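Local coordinates for putative agmatine deiminase (Streptococcus mutans, PDB 2EWO), which probably hydrolyses the guanidinium group of agmatine to N-carbamoylputrescine and ammonia, as agmatine deiminases of the peptidyl-arginine deiminase family do, at residues 113-123 with 150-161. Residues are numbered along the deposited sequence; the frame is centred on the assembly and turned at random.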
loop_
_atom_site.group_PDB
_atom_site.type_symbol
_atom_site.label_atom_id
_atom_site.label_comp_id
_atom_site.label_asym_id
_atom_site.label_seq_id
_atom_site.Cartn_x
_atom_site.Cartn_y
_atom_site.Cartn_z
ATOM N N LEU A 113 -5.049 -1.218 34.171
ATOM C CA LEU A 113 -4.544 -0.180 33.269
ATOM C C LEU A 113 -5.580 0.107 32.186
ATOM O O LEU A 113 -5.887 -0.755 31.369
ATOM C CB LEU A 113 -3.236 -0.619 32.603
ATOM C CG LEU A 113 -2.701 0.334 31.517
ATOM C CD1 LEU A 113 -2.251 1.641 32.147
ATOM C CD2 LEU A 113 -1.543 -0.314 30.774
ATOM N N ARG A 114 -6.105 1.326 32.190
ATOM C CA ARG A 114 -7.101 1.754 31.224
ATOM C C ARG A 114 -6.460 2.778 30.288
ATOM O O ARG A 114 -5.239 2.840 30.188
ATOM C CB ARG A 114 -8.258 2.394 31.967
ATOM C CG ARG A 114 -9.595 1.841 31.615
ATOM C CD ARG A 114 -10.049 0.777 32.575
ATOM N NE ARG A 114 -11.406 1.084 33.010
ATOM C CZ ARG A 114 -12.289 0.186 33.431
ATOM N NH1 ARG A 114 -11.959 -1.101 33.484
ATOM N NH2 ARG A 114 -13.510 0.580 33.781
ATOM N N ALA A 115 -7.275 3.581 29.605
ATOM C CA ALA A 115 -6.757 4.618 28.696
ATOM C C ALA A 115 -7.858 5.506 28.116
ATOM O O ALA A 115 -9.028 5.141 28.108
ATOM C CB ALA A 115 -5.951 3.987 27.556
ATOM N N VAL A 116 -7.479 6.682 27.634
ATOM C CA VAL A 116 -8.452 7.588 27.047
ATOM C C VAL A 116 -7.992 7.932 25.644
ATOM O O VAL A 116 -6.941 8.542 25.462
ATOM C CB VAL A 116 -8.609 8.890 27.869
ATOM C CG1 VAL A 116 -7.252 9.408 28.280
ATOM C CG2 VAL A 116 -9.338 9.946 27.044
ATOM N N ASP A 117 -8.772 7.514 24.654
ATOM C CA ASP A 117 -8.437 7.785 23.264
ATOM C C ASP A 117 -9.191 9.029 22.805
ATOM O O ASP A 117 -10.422 9.045 22.783
ATOM C CB ASP A 117 -8.792 6.566 22.399
ATOM C CG ASP A 117 -8.552 6.802 20.919
ATOM O OD1 ASP A 117 -7.782 7.724 20.563
ATOM O OD2 ASP A 117 -9.126 6.046 20.108
ATOM N N TRP A 118 -8.442 10.076 22.465
ATOM C CA TRP A 118 -9.027 11.335 22.011
ATOM C C TRP A 118 -9.200 11.305 20.497
ATOM O O TRP A 118 -8.784 10.358 19.821
ATOM C CB TRP A 118 -8.128 12.533 22.383
ATOM C CG TRP A 118 -7.545 12.520 23.797
ATOM C CD1 TRP A 118 -6.302 12.080 24.172
ATOM C CD2 TRP A 118 -8.202 12.923 25.009
ATOM N NE1 TRP A 118 -6.151 12.180 25.533
ATOM C CE2 TRP A 118 -7.302 12.691 26.070
ATOM C CE3 TRP A 118 -9.469 13.456 25.301
ATOM C CZ2 TRP A 118 -7.627 12.970 27.399
ATOM C CZ3 TRP A 118 -9.788 13.731 26.626
ATOM C CH2 TRP A 118 -8.871 13.487 27.654
ATOM N N GLU A 119 -9.817 12.350 19.967
ATOM C CA GLU A 119 -10.014 12.451 18.531
ATOM C C GLU A 119 -8.827 13.222 18.001
ATOM O O GLU A 119 -8.442 14.231 18.578
ATOM C CB GLU A 119 -11.280 13.228 18.225
ATOM C CG GLU A 119 -12.456 12.762 19.007
ATOM C CD GLU A 119 -13.596 12.400 18.108
ATOM O OE1 GLU A 119 -13.945 13.243 17.256
ATOM O OE2 GLU A 119 -14.140 11.283 18.252
ATOM N N PHE A 120 -8.250 12.756 16.903
ATOM C CA PHE A 120 -7.087 13.415 16.314
ATOM C C PHE A 120 -7.421 13.960 14.931
ATOM O O PHE A 120 -7.931 13.228 14.092
ATOM C CB PHE A 120 -5.942 12.407 16.197
ATOM C CG PHE A 120 -4.702 12.958 15.559
ATOM C CD1 PHE A 120 -3.925 13.900 16.224
ATOM C CD2 PHE A 120 -4.298 12.513 14.301
ATOM C CE1 PHE A 120 -2.764 14.391 15.653
ATOM C CE2 PHE A 120 -3.136 12.994 13.715
ATOM C CZ PHE A 120 -2.366 13.937 14.394
ATOM N N ASN A 121 -7.131 15.230 14.674
ATOM C CA ASN A 121 -7.434 15.780 13.359
ATOM C C ASN A 121 -6.231 16.477 12.734
ATOM O O ASN A 121 -6.383 17.397 11.935
ATOM C CB ASN A 121 -8.613 16.745 13.452
ATOM C CG ASN A 121 -8.349 17.880 14.405
ATOM O OD1 ASN A 121 -9.128 18.829 14.490
ATOM N ND2 ASN A 121 -7.240 17.787 15.140
ATOM N N ALA A 122 -5.039 16.020 13.102
ATOM C CA ALA A 122 -3.785 16.573 12.596
ATOM C C ALA A 122 -3.545 18.018 13.039
ATOM O O ALA A 122 -3.085 18.858 12.254
ATOM C CB ALA A 122 -3.735 16.473 11.070
ATOM N N TRP A 123 -3.860 18.301 14.300
ATOM C CA TRP A 123 -3.669 19.638 14.851
ATOM C C TRP A 123 -4.470 20.678 14.073
ATOM O O TRP A 123 -3.895 21.551 13.420
ATOM C CB TRP A 123 -2.179 20.004 14.811
ATOM C CG TRP A 123 -1.318 18.994 15.488
ATOM C CD1 TRP A 123 -1.196 18.791 16.835
ATOM C CD2 TRP A 123 -0.545 17.968 14.856
ATOM N NE1 TRP A 123 -0.402 17.698 17.080
ATOM C CE2 TRP A 123 0.012 17.173 15.884
ATOM C CE3 TRP A 123 -0.271 17.638 13.523
ATOM C CZ2 TRP A 123 0.825 16.066 15.616
ATOM C CZ3 TRP A 123 0.537 16.539 13.256
ATOM C CH2 TRP A 123 1.075 15.766 14.297
ATOM N N VAL A 150 -5.571 -3.461 27.000
ATOM C CA VAL A 150 -6.040 -2.383 27.850
ATOM C C VAL A 150 -7.237 -1.683 27.233
ATOM O O VAL A 150 -7.162 -1.170 26.113
ATOM C CB VAL A 150 -4.895 -1.358 28.110
ATOM C CG1 VAL A 150 -4.047 -1.206 26.868
ATOM C CG2 VAL A 150 -5.460 -0.010 28.529
ATOM N N ASP A 151 -8.342 -1.669 27.976
ATOM C CA ASP A 151 -9.581 -1.038 27.527
ATOM C C ASP A 151 -9.359 0.460 27.310
ATOM O O ASP A 151 -8.304 0.986 27.647
ATOM C CB ASP A 151 -10.692 -1.286 28.555
ATOM C CG ASP A 151 -10.969 -2.783 28.774
ATOM O OD1 ASP A 151 -10.456 -3.607 27.987
ATOM O OD2 ASP A 151 -11.701 -3.141 29.730
ATOM N N SER A 152 -10.336 1.151 26.738
ATOM C CA SER A 152 -10.155 2.570 26.499
ATOM C C SER A 152 -11.462 3.320 26.480
ATOM O O SER A 152 -12.520 2.737 26.267
ATOM C CB SER A 152 -9.440 2.790 25.170
ATOM O OG SER A 152 -10.225 2.289 24.104
ATOM N N TYR A 153 -11.364 4.625 26.715
ATOM C CA TYR A 153 -12.507 5.521 26.716
ATOM C C TYR A 153 -12.368 6.359 25.462
ATOM O O TYR A 153 -11.272 6.838 25.170
ATOM C CB TYR A 153 -12.472 6.459 27.923
ATOM C CG TYR A 153 -12.536 5.778 29.270
ATOM C CD1 TYR A 153 -11.396 5.216 29.854
ATOM C CD2 TYR A 153 -13.744 5.667 29.947
ATOM C CE1 TYR A 153 -11.462 4.549 31.079
ATOM C CE2 TYR A 153 -13.824 5.008 31.161
ATOM C CZ TYR A 153 -12.684 4.443 31.717
ATOM O OH TYR A 153 -12.811 3.710 32.868
ATOM N N LYS A 154 -13.463 6.538 24.723
ATOM C CA LYS A 154 -13.446 7.344 23.495
ATOM C C LYS A 154 -14.199 8.665 23.653
ATOM O O LYS A 154 -15.423 8.691 23.816
ATOM C CB LYS A 154 -14.048 6.566 22.325
ATOM C CG LYS A 154 -13.980 7.300 20.992
ATOM C CD LYS A 154 -12.535 7.524 20.571
ATOM C CE LYS A 154 -12.439 8.191 19.197
ATOM N NZ LYS A 154 -11.027 8.440 18.792
ATOM N N THR A 155 -13.448 9.760 23.601
ATOM C CA THR A 155 -14.013 11.097 23.723
ATOM C C THR A 155 -14.580 11.506 22.362
ATOM O O THR A 155 -13.922 12.199 21.587
ATOM C CB THR A 155 -12.928 12.111 24.163
ATOM O OG1 THR A 155 -11.814 12.057 23.260
ATOM C CG2 THR A 155 -12.451 11.791 25.567
ATOM N N LYS A 156 -15.804 11.074 22.073
ATOM C CA LYS A 156 -16.411 11.385 20.789
ATOM C C LYS A 156 -16.603 12.878 20.575
ATOM O O LYS A 156 -17.114 13.595 21.443
ATOM C CB LYS A 156 -17.748 10.647 20.623
ATOM C CG LYS A 156 -18.337 10.745 19.205
ATOM C CD LYS A 156 -19.464 9.734 18.935
ATOM C CE LYS A 156 -19.928 9.799 17.468
ATOM N NZ LYS A 156 -20.942 8.768 17.076
ATOM N N ASP A 157 -16.167 13.324 19.400
ATOM C CA ASP A 157 -16.246 14.715 18.961
ATOM C C ASP A 157 -15.347 15.679 19.724
ATOM O O ASP A 157 -15.399 16.890 19.508
ATOM C CB ASP A 157 -17.695 15.201 18.995
ATOM C CG ASP A 157 -18.563 14.472 17.993
ATOM O OD1 ASP A 157 -18.160 14.406 16.816
ATOM O OD2 ASP A 157 -19.641 13.969 18.371
ATOM N N PHE A 158 -14.517 15.135 20.609
ATOM C CA PHE A 158 -13.586 15.944 21.385
ATOM C C PHE A 158 -12.169 15.695 20.872
ATOM O O PHE A 158 -11.558 14.682 21.206
ATOM C CB PHE A 158 -13.650 15.578 22.865
ATOM C CG PHE A 158 -12.853 16.492 23.735
ATOM C CD1 PHE A 158 -11.477 16.349 23.837
ATOM C CD2 PHE A 158 -13.465 17.538 24.401
ATOM C CE1 PHE A 158 -10.720 17.241 24.590
ATOM C CE2 PHE A 158 -12.720 18.433 25.154
ATOM C CZ PHE A 158 -11.345 18.284 25.248
ATOM N N VAL A 159 -11.647 16.618 20.068
ATOM C CA VAL A 159 -10.302 16.485 19.510
ATOM C C VAL A 159 -9.200 17.101 20.376
ATOM O O VAL A 159 -9.074 18.320 20.471
ATOM C CB VAL A 159 -10.232 17.093 18.073
ATOM C CG1 VAL A 159 -10.866 18.475 18.048
ATOM C CG2 VAL A 159 -8.783 17.174 17.609
ATOM N N LEU A 160 -8.398 16.245 20.999
ATOM C CA LEU A 160 -7.299 16.690 21.844
ATOM C C LEU A 160 -6.057 15.855 21.546
ATOM O O LEU A 160 -6.162 14.675 21.227
ATOM C CB LEU A 160 -7.676 16.533 23.314
ATOM C CG LEU A 160 -6.608 16.959 24.320
ATOM C CD1 LEU A 160 -6.394 18.466 24.219
ATOM C CD2 LEU A 160 -7.035 16.563 25.731
ATOM N N GLU A 161 -4.883 16.465 21.636
ATOM C CA GLU A 161 -3.646 15.737 21.385
ATOM C C GLU A 161 -2.840 15.629 22.672
ATOM O O GLU A 161 -2.791 16.572 23.458
ATOM C CB GLU A 161 -2.825 16.432 20.299
ATOM C CG GLU A 161 -2.947 17.940 20.299
ATOM C CD GLU A 161 -4.247 18.428 19.683
ATOM O OE1 GLU A 161 -4.390 18.325 18.442
ATOM O OE2 GLU A 161 -5.124 18.907 20.442
HETATM O O HOH W 1 -7.750 -2.754 30.539
#
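Two acceptors hold the ammonium of Lys154. Lys154 NZ donates to the backbone O of Trp118 at 3.1 Å, from above the carbonyl plane. Lys154 NZ also makes a weak salt bridge to Asp117 OD2, at 3.3 Å. A bend at chi2 (63°) brings the otherwise extended lysine back across its strand neighbour. Asp117 OD2 also pairs with Arg4, so the carboxylate probably balances two cations. The two strands that carry these side chains, 113-119 and 152-155, run parallel at 21°, bonded from Tyr153 N to Ala115 O, from Asp117 N to Tyr153 O and from Thr155 N to Asp117 O. Near the start of the pair, a water links Leu113 O to Asp151 N. There Arg114 NE donates to Tyr153 OH in a nearly straight bond of 3.0 Å in the guanidinium plane. The guanidinium and phenol planes are 52° apart; Asp13 takes the salt bridge from Arg114 NH2. On the same face of the sheet as Tyr153, the indole of Trp118 is sandwiched. Leu160 CD2 sits centrally over its six-membered ring, 3.7 Å from the centroid, a CH-pi contact, while Val116 CG2 lies on the opposite face, toward the rim. Thr155 CG2 comes within 3.4 Å of Trp118 CE3, and the Phe158 ring meets the indole obliquely. A type II turn from Thr155 to Phe158 redirects the chain, and at its end Phe158 O accepts a bond from Glu119 N (3.2 Å). The contact closes a beta-alpha-beta unit: helix 137-146 connects the two strands and packs on Ala115, Asp117 and Val150, whereas helix 191-202 covers Val116, Trp118 and Thr155. Strand 113-119 is flanked by antiparallel 104-107, and strand 152-155 by parallel 4-5.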